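Local coordinates for FOKI restriction endonuclease (PDB 2FOK), which recognises a short asymmetric DNA sequence and cleaves both strands at a fixed distance outside it, as a metal-dependent type IIS restriction endonuclease, at residues E304-E315 / I371-R379; K210-N218 / N257-F265. All coordinates share one frame; numbering follows the deposited sequence.

Contact 1 (E304-E315 / I371-R379); sequences EYVRTRRALILE and ILQFVIPNR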
loop_
_atom_site.group_PDB
_atom_site.type_symbol
_atom_site.label_atom_id
_atom_site.label_comp_id
_atom_site.label_asym_id
_atom_site.label_seq_id
_atom_site.Cartn_x
_atom_site.Cartn_y
_atom_site.Cartn_z
ATOM N N GLU A 304 -7.815 7.986 -11.945
ATOM C CA GLU A 304 -9.138 8.342 -12.456
ATOM C C GLU A 304 -9.672 7.326 -13.463
ATOM O O GLU A 304 -10.847 6.950 -13.407
ATOM C CB GLU A 304 -9.135 9.716 -13.122
ATOM C CG GLU A 304 -10.544 10.184 -13.446
ATOM C CD GLU A 304 -10.581 11.459 -14.249
ATOM O OE1 GLU A 304 -9.816 11.579 -15.228
ATOM O OE2 GLU A 304 -11.380 12.347 -13.899
ATOM N N TYR A 305 -8.812 6.902 -14.388
ATOM C CA TYR A 305 -9.192 5.929 -15.403
ATOM C C TYR A 305 -9.354 4.554 -14.775
ATOM O O TYR A 305 -10.334 3.852 -15.034
ATOM C CB TYR A 305 -8.136 5.862 -16.513
ATOM C CG TYR A 305 -8.289 4.666 -17.441
ATOM C CD1 TYR A 305 -7.825 3.404 -17.071
ATOM C CD2 TYR A 305 -8.929 4.794 -18.674
ATOM C CE1 TYR A 305 -7.998 2.298 -17.900
ATOM C CE2 TYR A 305 -9.107 3.693 -19.514
ATOM C CZ TYR A 305 -8.641 2.449 -19.118
ATOM O OH TYR A 305 -8.826 1.355 -19.938
ATOM N N VAL A 306 -8.384 4.176 -13.951
ATOM C CA VAL A 306 -8.391 2.876 -13.285
ATOM C C VAL A 306 -9.583 2.719 -12.339
ATOM O O VAL A 306 -10.230 1.670 -12.315
ATOM C CB VAL A 306 -7.052 2.642 -12.522
ATOM C CG1 VAL A 306 -6.952 1.198 -12.030
ATOM C CG2 VAL A 306 -5.891 2.935 -13.445
ATOM N N ARG A 307 -9.875 3.759 -11.565
ATOM C CA ARG A 307 -11.007 3.719 -10.640
ATOM C C ARG A 307 -12.311 3.401 -11.391
ATOM O O ARG A 307 -13.148 2.640 -10.911
ATOM C CB ARG A 307 -11.146 5.061 -9.917
ATOM C CG ARG A 307 -10.432 5.153 -8.564
ATOM C CD ARG A 307 -10.212 6.616 -8.167
ATOM N NE ARG A 307 -9.346 6.759 -6.999
ATOM C CZ ARG A 307 -9.223 7.871 -6.276
ATOM N NH1 ARG A 307 -9.912 8.960 -6.593
ATOM N NH2 ARG A 307 -8.418 7.887 -5.217
ATOM N N THR A 308 -12.482 3.992 -12.568
ATOM C CA THR A 308 -13.678 3.754 -13.359
ATOM C C THR A 308 -13.729 2.307 -13.844
ATOM O O THR A 308 -14.750 1.625 -13.696
ATOM C CB THR A 308 -13.738 4.700 -14.572
ATOM O OG1 THR A 308 -13.501 6.043 -14.136
ATOM C CG2 THR A 308 -15.101 4.633 -15.237
ATOM N N ARG A 309 -12.622 1.843 -14.412
ATOM C CA ARG A 309 -12.520 0.476 -14.919
ATOM C C ARG A 309 -12.906 -0.549 -13.847
ATOM O O ARG A 309 -13.679 -1.469 -14.105
ATOM C CB ARG A 309 -11.092 0.220 -15.408
ATOM C CG ARG A 309 -10.933 -0.961 -16.351
ATOM C CD ARG A 309 -9.667 -1.727 -15.990
ATOM N NE ARG A 309 -8.478 -1.176 -16.631
ATOM C CZ ARG A 309 -7.298 -0.982 -16.041
ATOM N NH1 ARG A 309 -7.110 -1.289 -14.764
ATOM N NH2 ARG A 309 -6.294 -0.485 -16.750
ATOM N N ARG A 310 -12.361 -0.399 -12.644
ATOM C CA ARG A 310 -12.702 -1.322 -11.570
ATOM C C ARG A 310 -14.154 -1.120 -11.129
ATOM O O ARG A 310 -14.814 -2.068 -10.731
ATOM C CB ARG A 310 -11.744 -1.138 -10.393
ATOM C CG ARG A 310 -10.391 -1.801 -10.634
ATOM C CD ARG A 310 -9.303 -1.297 -9.684
ATOM N NE ARG A 310 -8.004 -1.850 -10.049
ATOM C CZ ARG A 310 -6.837 -1.385 -9.621
ATOM N NH1 ARG A 310 -6.789 -0.350 -8.800
ATOM N NH2 ARG A 310 -5.709 -1.937 -10.046
ATOM N N ALA A 311 -14.652 0.111 -11.224
ATOM C CA ALA A 311 -16.031 0.418 -10.831
ATOM C C ALA A 311 -17.024 -0.275 -11.753
ATOM O O ALA A 311 -18.016 -0.855 -11.303
ATOM C CB ALA A 311 -16.265 1.926 -10.865
ATOM N N LEU A 312 -16.748 -0.201 -13.049
ATOM C CA LEU A 312 -17.587 -0.818 -14.053
ATOM C C LEU A 312 -17.542 -2.350 -14.005
ATOM O O LEU A 312 -18.493 -3.008 -14.418
ATOM C CB LEU A 312 -17.174 -0.316 -15.434
ATOM C CG LEU A 312 -17.521 1.156 -15.638
ATOM C CD1 LEU A 312 -16.980 1.653 -16.962
ATOM C CD2 LEU A 312 -19.039 1.306 -15.555
ATOM N N ILE A 313 -16.445 -2.928 -13.524
ATOM C CA ILE A 313 -16.395 -4.377 -13.436
ATOM C C ILE A 313 -17.255 -4.810 -12.252
ATOM O O ILE A 313 -17.925 -5.838 -12.299
ATOM C CB ILE A 313 -14.958 -4.920 -13.245
ATOM C CG1 ILE A 313 -14.054 -4.487 -14.403
ATOM C CG2 ILE A 313 -14.993 -6.429 -13.226
ATOM C CD1 ILE A 313 -12.553 -4.554 -14.074
ATOM N N LEU A 314 -17.227 -4.027 -11.183
ATOM C CA LEU A 314 -18.034 -4.323 -10.007
ATOM C C LEU A 314 -19.506 -4.365 -10.437
ATOM O O LEU A 314 -20.236 -5.296 -10.105
ATOM C CB LEU A 314 -17.857 -3.225 -8.953
ATOM C CG LEU A 314 -17.545 -3.583 -7.495
ATOM C CD1 LEU A 314 -17.733 -2.348 -6.628
ATOM C CD2 LEU A 314 -18.421 -4.716 -7.014
ATOM N N GLU A 315 -19.921 -3.344 -11.184
ATOM C CA GLU A 315 -21.294 -3.213 -11.661
ATOM C C GLU A 315 -21.766 -4.406 -12.464
ATOM O O GLU A 315 -22.876 -4.904 -12.254
ATOM C CB GLU A 315 -21.433 -1.971 -12.529
ATOM C CG GLU A 315 -21.576 -0.681 -11.757
ATOM C CD GLU A 315 -21.943 0.472 -12.661
ATOM O OE1 GLU A 315 -22.169 0.219 -13.865
ATOM O OE2 GLU A 315 -22.003 1.621 -12.171
ATOM N N ILE A 371 -23.774 -5.268 -1.844
ATOM C CA ILE A 371 -23.138 -3.961 -1.988
ATOM C C ILE A 371 -24.195 -2.893 -2.314
ATOM O O ILE A 371 -25.131 -3.151 -3.083
ATOM C CB ILE A 371 -22.089 -3.989 -3.154
ATOM C CG1 ILE A 371 -21.332 -5.319 -3.145
ATOM C CG2 ILE A 371 -21.120 -2.810 -3.040
ATOM C CD1 ILE A 371 -20.455 -5.543 -1.913
ATOM N N LEU A 372 -24.051 -1.696 -1.747
ATOM C CA LEU A 372 -25.008 -0.621 -2.026
ATOM C C LEU A 372 -24.648 0.161 -3.291
ATOM O O LEU A 372 -23.601 -0.062 -3.907
ATOM C CB LEU A 372 -25.108 0.354 -0.846
ATOM C CG LEU A 372 -25.833 -0.178 0.389
ATOM C CD1 LEU A 372 -25.141 0.348 1.629
ATOM C CD2 LEU A 372 -27.327 0.227 0.358
ATOM N N GLN A 373 -25.526 1.092 -3.656
ATOM C CA GLN A 373 -25.354 1.921 -4.844
ATOM C C GLN A 373 -24.345 3.051 -4.676
ATOM O O GLN A 373 -24.538 3.951 -3.859
ATOM C CB GLN A 373 -26.707 2.515 -5.263
ATOM C CG GLN A 373 -27.291 3.505 -4.264
ATOM C CD GLN A 373 -28.497 4.259 -4.804
ATOM O OE1 GLN A 373 -28.849 5.324 -4.298
ATOM N NE2 GLN A 373 -29.136 3.708 -5.831
ATOM N N PHE A 374 -23.270 2.997 -5.455
ATOM C CA PHE A 374 -22.240 4.031 -5.424
ATOM C C PHE A 374 -22.236 4.731 -6.778
ATOM O O PHE A 374 -22.579 4.131 -7.792
ATOM C CB PHE A 374 -20.864 3.415 -5.170
ATOM C CG PHE A 374 -20.481 2.353 -6.157
ATOM C CD1 PHE A 374 -21.023 1.073 -6.069
ATOM C CD2 PHE A 374 -19.560 2.623 -7.162
ATOM C CE1 PHE A 374 -20.651 0.075 -6.970
ATOM C CE2 PHE A 374 -19.183 1.634 -8.066
ATOM C CZ PHE A 374 -19.729 0.355 -7.971
ATOM N N VAL A 375 -21.844 5.995 -6.804
ATOM C CA VAL A 375 -21.831 6.727 -8.058
ATOM C C VAL A 375 -20.464 6.841 -8.718
ATOM O O VAL A 375 -19.457 7.089 -8.053
ATOM C CB VAL A 375 -22.391 8.153 -7.869
ATOM C CG1 VAL A 375 -21.364 9.038 -7.178
ATOM C CG2 VAL A 375 -22.776 8.733 -9.214
ATOM N N ILE A 376 -20.431 6.625 -10.029
ATOM C CA ILE A 376 -19.204 6.775 -10.802
ATOM C C ILE A 376 -19.375 8.206 -11.290
ATOM O O ILE A 376 -20.237 8.479 -12.125
ATOM C CB ILE A 376 -19.151 5.847 -12.043
ATOM C CG1 ILE A 376 -19.074 4.381 -11.619
ATOM C CG2 ILE A 376 -17.930 6.173 -12.873
ATOM C CD1 ILE A 376 -18.839 3.424 -12.780
ATOM N N PRO A 377 -18.566 9.140 -10.771
ATOM C CA PRO A 377 -18.643 10.556 -11.156
ATOM C C PRO A 377 -18.193 10.859 -12.586
ATOM O O PRO A 377 -17.328 10.180 -13.131
ATOM C CB PRO A 377 -17.763 11.249 -10.121
ATOM C CG PRO A 377 -16.751 10.204 -9.761
ATOM C CD PRO A 377 -17.503 8.896 -9.783
ATOM N N ASN A 378 -18.773 11.898 -13.178
ATOM C CA ASN A 378 -18.429 12.282 -14.540
ATOM C C ASN A 378 -18.520 11.064 -15.447
ATOM O O ASN A 378 -17.510 10.574 -15.945
ATOM C CB ASN A 378 -17.006 12.860 -14.605
ATOM C CG ASN A 378 -16.640 13.662 -13.372
ATOM O OD1 ASN A 378 -17.498 14.002 -12.561
ATOM N ND2 ASN A 378 -15.359 13.970 -13.223
ATOM N N ARG A 379 -19.742 10.581 -15.652
ATOM C CA ARG A 379 -19.979 9.423 -16.496
ATOM C C ARG A 379 -21.196 9.637 -17.394
ATOM O O ARG A 379 -21.070 10.441 -18.344
ATOM C CB ARG A 379 -20.174 8.177 -15.622
ATOM C CG ARG A 379 -21.567 8.010 -15.034
ATOM C CD ARG A 379 -22.235 6.765 -15.608
ATOM N NE ARG A 379 -22.363 5.694 -14.623
ATOM C CZ ARG A 379 -22.369 4.398 -14.919
ATOM N NH1 ARG A 379 -22.255 3.996 -16.178
ATOM N NH2 ARG A 379 -22.486 3.502 -13.951
#

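Contact 2 (K210-N218 / N257-F265); sequences KDKGEIRNN and NKEFISHAF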
loop_
_atom_site.group_PDB
_atom_site.type_symbol
_atom_site.label_atom_id
_atom_site.label_comp_id
_atom_site.label_asym_id
_atom_site.label_seq_id
_atom_site.Cartn_x
_atom_site.Cartn_y
_atom_site.Cartn_z
ATOM N N LYS A 210 19.223 0.124 19.217
ATOM C CA LYS A 210 18.779 1.517 19.200
ATOM C C LYS A 210 17.886 1.863 17.998
ATOM O O LYS A 210 17.244 2.916 17.973
ATOM C CB LYS A 210 20.002 2.449 19.240
ATOM C CG LYS A 210 20.228 3.279 17.972
ATOM C CD LYS A 210 21.594 3.956 17.990
ATOM C CE LYS A 210 21.913 4.613 16.659
ATOM N NZ LYS A 210 22.289 6.054 16.828
ATOM N N ASP A 211 17.847 0.971 17.012
ATOM C CA ASP A 211 17.050 1.174 15.801
ATOM C C ASP A 211 16.002 0.078 15.592
ATOM O O ASP A 211 15.207 0.140 14.649
ATOM C CB ASP A 211 17.964 1.201 14.570
ATOM C CG ASP A 211 19.106 2.175 14.712
ATOM O OD1 ASP A 211 18.871 3.307 15.193
ATOM O OD2 ASP A 211 20.239 1.810 14.339
ATOM N N LYS A 212 16.012 -0.929 16.460
ATOM C CA LYS A 212 15.077 -2.043 16.348
ATOM C C LYS A 212 13.632 -1.587 16.434
ATOM O O LYS A 212 12.802 -1.998 15.629
ATOM C CB LYS A 212 15.368 -3.081 17.432
ATOM C CG LYS A 212 16.747 -3.685 17.322
ATOM C CD LYS A 212 16.845 -4.985 18.095
ATOM C CE LYS A 212 17.286 -6.132 17.205
ATOM N NZ LYS A 212 18.722 -6.469 17.401
ATOM N N GLY A 213 13.340 -0.725 17.403
ATOM C CA GLY A 213 11.992 -0.221 17.572
ATOM C C GLY A 213 11.420 0.488 16.354
ATOM O O GLY A 213 10.273 0.250 15.971
ATOM N N GLU A 214 12.213 1.365 15.741
ATOM C CA GLU A 214 11.775 2.118 14.567
ATOM C C GLU A 214 11.531 1.197 13.381
ATOM O O GLU A 214 10.647 1.453 12.568
ATOM C CB GLU A 214 12.828 3.162 14.189
ATOM C CG GLU A 214 12.625 3.802 12.827
ATOM C CD GLU A 214 11.689 5.000 12.872
ATOM O OE1 GLU A 214 11.278 5.404 13.982
ATOM O OE2 GLU A 214 11.363 5.541 11.795
ATOM N N ILE A 215 12.330 0.133 13.287
ATOM C CA ILE A 215 12.217 -0.844 12.202
ATOM C C ILE A 215 11.034 -1.776 12.426
ATOM O O ILE A 215 10.348 -2.166 11.480
ATOM C CB ILE A 215 13.502 -1.714 12.083
ATOM C CG1 ILE A 215 14.650 -0.868 11.532
ATOM C CG2 ILE A 215 13.242 -2.933 11.191
ATOM C CD1 ILE A 215 15.950 -1.640 11.308
ATOM N N ARG A 216 10.807 -2.129 13.685
ATOM C CA ARG A 216 9.720 -3.027 14.052
ATOM C C ARG A 216 8.335 -2.407 13.915
ATOM O O ARG A 216 7.338 -3.131 13.801
ATOM C CB ARG A 216 9.905 -3.505 15.495
ATOM C CG ARG A 216 8.877 -4.535 15.948
ATOM C CD ARG A 216 9.337 -5.261 17.197
ATOM N NE ARG A 216 9.859 -4.335 18.195
ATOM C CZ ARG A 216 11.040 -4.453 18.796
ATOM N NH1 ARG A 216 11.852 -5.463 18.511
ATOM N NH2 ARG A 216 11.407 -3.551 19.690
ATOM N N ASN A 217 8.270 -1.079 13.919
ATOM C CA ASN A 217 6.993 -0.391 13.846
ATOM C C ASN A 217 6.824 0.684 12.769
ATOM O O ASN A 217 5.693 0.993 12.405
ATOM C CB ASN A 217 6.671 0.233 15.203
ATOM C CG ASN A 217 6.720 -0.771 16.342
ATOM O OD1 ASN A 217 5.967 -1.747 16.354
ATOM N ND2 ASN A 217 7.612 -0.540 17.305
ATOM N N ASN A 218 7.913 1.262 12.262
ATOM C CA ASN A 218 7.798 2.310 11.246
ATOM C C ASN A 218 8.261 1.907 9.859
ATOM O O ASN A 218 8.229 2.722 8.942
ATOM C CB ASN A 218 8.570 3.555 11.669
ATOM C CG ASN A 218 7.670 4.640 12.215
ATOM O OD1 ASN A 218 6.950 5.310 11.467
ATOM N ND2 ASN A 218 7.703 4.820 13.533
ATOM N N ASN A 257 19.691 -15.253 17.010
ATOM C CA ASN A 257 18.911 -14.122 17.574
ATOM C C ASN A 257 17.430 -14.437 17.648
ATOM O O ASN A 257 16.945 -15.418 17.075
ATOM C CB ASN A 257 19.114 -12.870 16.725
ATOM C CG ASN A 257 20.235 -12.001 17.241
ATOM O OD1 ASN A 257 21.359 -12.471 17.445
ATOM N ND2 ASN A 257 19.938 -10.722 17.461
ATOM N N LYS A 258 16.711 -13.590 18.368
ATOM C CA LYS A 258 15.277 -13.751 18.519
ATOM C C LYS A 258 14.657 -12.398 18.260
ATOM O O LYS A 258 15.234 -11.368 18.615
ATOM C CB LYS A 258 14.938 -14.233 19.930
ATOM C CG LYS A 258 14.200 -15.562 19.961
ATOM C CD LYS A 258 12.691 -15.353 19.969
ATOM C CE LYS A 258 11.984 -16.464 20.743
ATOM N NZ LYS A 258 12.054 -17.783 20.052
ATOM N N GLU A 259 13.491 -12.395 17.626
ATOM C CA GLU A 259 12.812 -11.148 17.316
ATOM C C GLU A 259 11.311 -11.320 17.464
ATOM O O GLU A 259 10.806 -12.440 17.478
ATOM C CB GLU A 259 13.158 -10.698 15.887
ATOM C CG GLU A 259 14.658 -10.568 15.614
ATOM C CD GLU A 259 15.316 -9.461 16.436
ATOM O OE1 GLU A 259 14.634 -8.460 16.746
ATOM O OE2 GLU A 259 16.514 -9.589 16.772
ATOM N N PHE A 260 10.608 -10.199 17.584
ATOM C CA PHE A 260 9.157 -10.196 17.728
ATOM C C PHE A 260 8.554 -9.003 17.008
ATOM O O PHE A 260 9.209 -7.974 16.841
ATOM C CB PHE A 260 8.769 -10.139 19.208
ATOM C CG PHE A 260 9.004 -8.796 19.848
ATOM C CD1 PHE A 260 10.265 -8.448 20.323
ATOM C CD2 PHE A 260 7.961 -7.880 19.982
ATOM C CE1 PHE A 260 10.482 -7.194 20.930
ATOM C CE2 PHE A 260 8.167 -6.634 20.579
ATOM C CZ PHE A 260 9.426 -6.289 21.055
ATOM N N ILE A 261 7.305 -9.163 16.573
ATOM C CA ILE A 261 6.561 -8.104 15.895
ATOM C C ILE A 261 5.320 -7.847 16.756
ATOM O O ILE A 261 4.502 -8.748 16.959
ATOM C CB ILE A 261 6.114 -8.537 14.478
ATOM C CG1 ILE A 261 7.326 -8.617 13.541
ATOM C CG2 ILE A 261 5.089 -7.561 13.935
ATOM C CD1 ILE A 261 8.182 -7.376 13.527
ATOM N N SER A 262 5.184 -6.626 17.267
ATOM C CA SER A 262 4.049 -6.293 18.121
ATOM C C SER A 262 2.743 -6.051 17.368
ATOM O O SER A 262 1.660 -6.166 17.941
ATOM C CB SER A 262 4.391 -5.072 18.962
ATOM O OG SER A 262 5.783 -4.831 18.938
ATOM N N HIS A 263 2.846 -5.713 16.087
ATOM C CA HIS A 263 1.668 -5.467 15.274
ATOM C C HIS A 263 1.209 -6.763 14.638
ATOM O O HIS A 263 1.304 -6.957 13.425
ATOM C CB HIS A 263 1.967 -4.422 14.195
ATOM C CG HIS A 263 2.216 -3.049 14.742
ATOM N ND1 HIS A 263 3.056 -2.143 14.129
ATOM C CD2 HIS A 263 1.754 -2.435 15.857
ATOM C CE1 HIS A 263 3.102 -1.032 14.841
ATOM N NE2 HIS A 263 2.321 -1.182 15.896
ATOM N N ALA A 264 0.727 -7.665 15.484
ATOM C CA ALA A 264 0.224 -8.957 15.042
ATOM C C ALA A 264 -1.166 -9.074 15.633
ATOM O O ALA A 264 -1.442 -8.489 16.669
ATOM C CB ALA A 264 1.108 -10.068 15.550
ATOM N N PHE A 265 -2.044 -9.821 14.973
ATOM C CA PHE A 265 -3.419 -9.966 15.444
ATOM C C PHE A 265 -3.927 -11.396 15.291
ATOM O O PHE A 265 -3.334 -12.203 14.574
ATOM C CB PHE A 265 -4.340 -9.004 14.670
ATOM C CG PHE A 265 -3.781 -7.608 14.514
ATOM C CD1 PHE A 265 -2.757 -7.346 13.609
ATOM C CD2 PHE A 265 -4.251 -6.569 15.304
ATOM C CE1 PHE A 265 -2.202 -6.073 13.504
ATOM C CE2 PHE A 265 -3.710 -5.295 15.208
ATOM C CZ PHE A 265 -2.681 -5.043 14.310
HETATM O O HOH W 1 5.385 -4.490 15.859
#

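Contact 1 (E304-E315 / I371-R379)
Ile-376 and Phe-374 are two bumps on an extended loop laid over helix 303-319 of the D3 domain, a family assigned to the helix-turn-helix clan. Ile-376 fills the hollow made by Thr-308, Ala-311, Leu-312 and Glu-315, one helical turn apart in pairs. Its chain is extended (chi2 -173°), which drives CD1 to the floor, 3.5 Å from Ala-311 CB. CD1 also presses on Leu-312 CD2 at 3.5 Å, a tight fit, while its CG2 branch meets Thr-308 CG2 at 4.0 Å. Cutting Ile-376 back to alanine would remove CD1 and is likely to open a gap over Ala-311 and take one packing partner from Leu-312 CD2. Thr-308 can offer this methyl because its OG1 is turned back to Glu-304 O (2.9 Å); Trp-293 also bonds that hydroxyl.

Phe-374 takes the next hollow, between Ala-311, Leu-314 and Glu-315. Its CZ lies 3.6 Å from Leu-314 CD1, and Ala-311 O sits at the ring edge, near its plane. Leu-312 also packs on Leu-332 of helix 325-334 and Leu-314 on Leu-351 of helix 341-352, so neighbouring helices hold both leucines too.

Beside Ile-376, Glu-315 and Arg-379 approach from opposite directions, carboxylate and guanidinium nearly coplanar (20°). Arg-379 NH2 lies 2.6 Å from Glu-315 OE2 in a salt bridge and makes a weak but fairly straight bond to OE1, 3.3 Å and 158°.

Contact 2 (K210-N218 / N257-F265)
Arg-216 lays its guanidinium flat on the ring of Phe-260, the planes 17° apart and the centres separated by 4.0 Å, in a contact where no hydrogen bond passes directly between the two segments. Phe-260 CZ sits over the middle of the guanidinium, 3.3 Å from Arg-216 CZ. The methylene before it joins in: Arg-216 CD stands 4.0 Å from the ring centroid, a CH-pi contact over the face. The arginine chain leaves with CG anti to the backbone N of Arg-216 (chi1 -176°) and bends about the CG-CD bond, folding the flat group onto the ring. Lys-244 makes a cation-pi contact with the same ring, so Phe-260 serves two basic side chains. Farther back along the arginine, CG slides past Ile-261 CD1.

These residues join helix 209-218 to strand 258-267, the central strand of a three-stranded antiparallel sheet in the second recognition subdomain, which belongs to the helix-turn-helix clan. Segment axes of helix 210-218 and strand 258-261 pass 9.3 Å apart and cross at -42°.

Toward the start of the strand, Glu-259 crosses Lys-212 at about a right angle. Their salt bridge is long, 3.9 Å from Lys-212 NZ to Glu-259 OE2, and NZ also hydrogen-bonds to Ala-207 O; the carboxylate mostly touches Lys-212 CE. At the other end, where His-263 centres an inverse gamma turn, water mediates. It donates to Asn-217 OD1 (2.8 Å), accepts from His-263 N (2.8 Å) and is hydrogen-bonded to Ser-262 OG as well. The same Asn-217 OD1 rests over one face of the imidazole, off centre, 3.3 Å from His-263 CE1, the amide steeply tilted to the ring.

In the fold
The two contacts share no element and do not touch: their centres are 39 Å apart, on opposite sides of the chain's centre, with nearest atoms about 22 Å away. Both are partly buried, but differently. In contact 1 all the buried residues except one loop isoleucine come from the helix, and apolar shape-fitting dominates, with a single salt bridge to an exposed arginine. Contact 2 ties a helix to a sheet strand within one recognition subdomain, and its middle is a cation on an aromatic ring, with a long salt bridge toward one end and water-bridged polar groups toward the other. Contact 1 instead joins helix 303-319 to the irregular loop between strand 364-367 and helix 389-398.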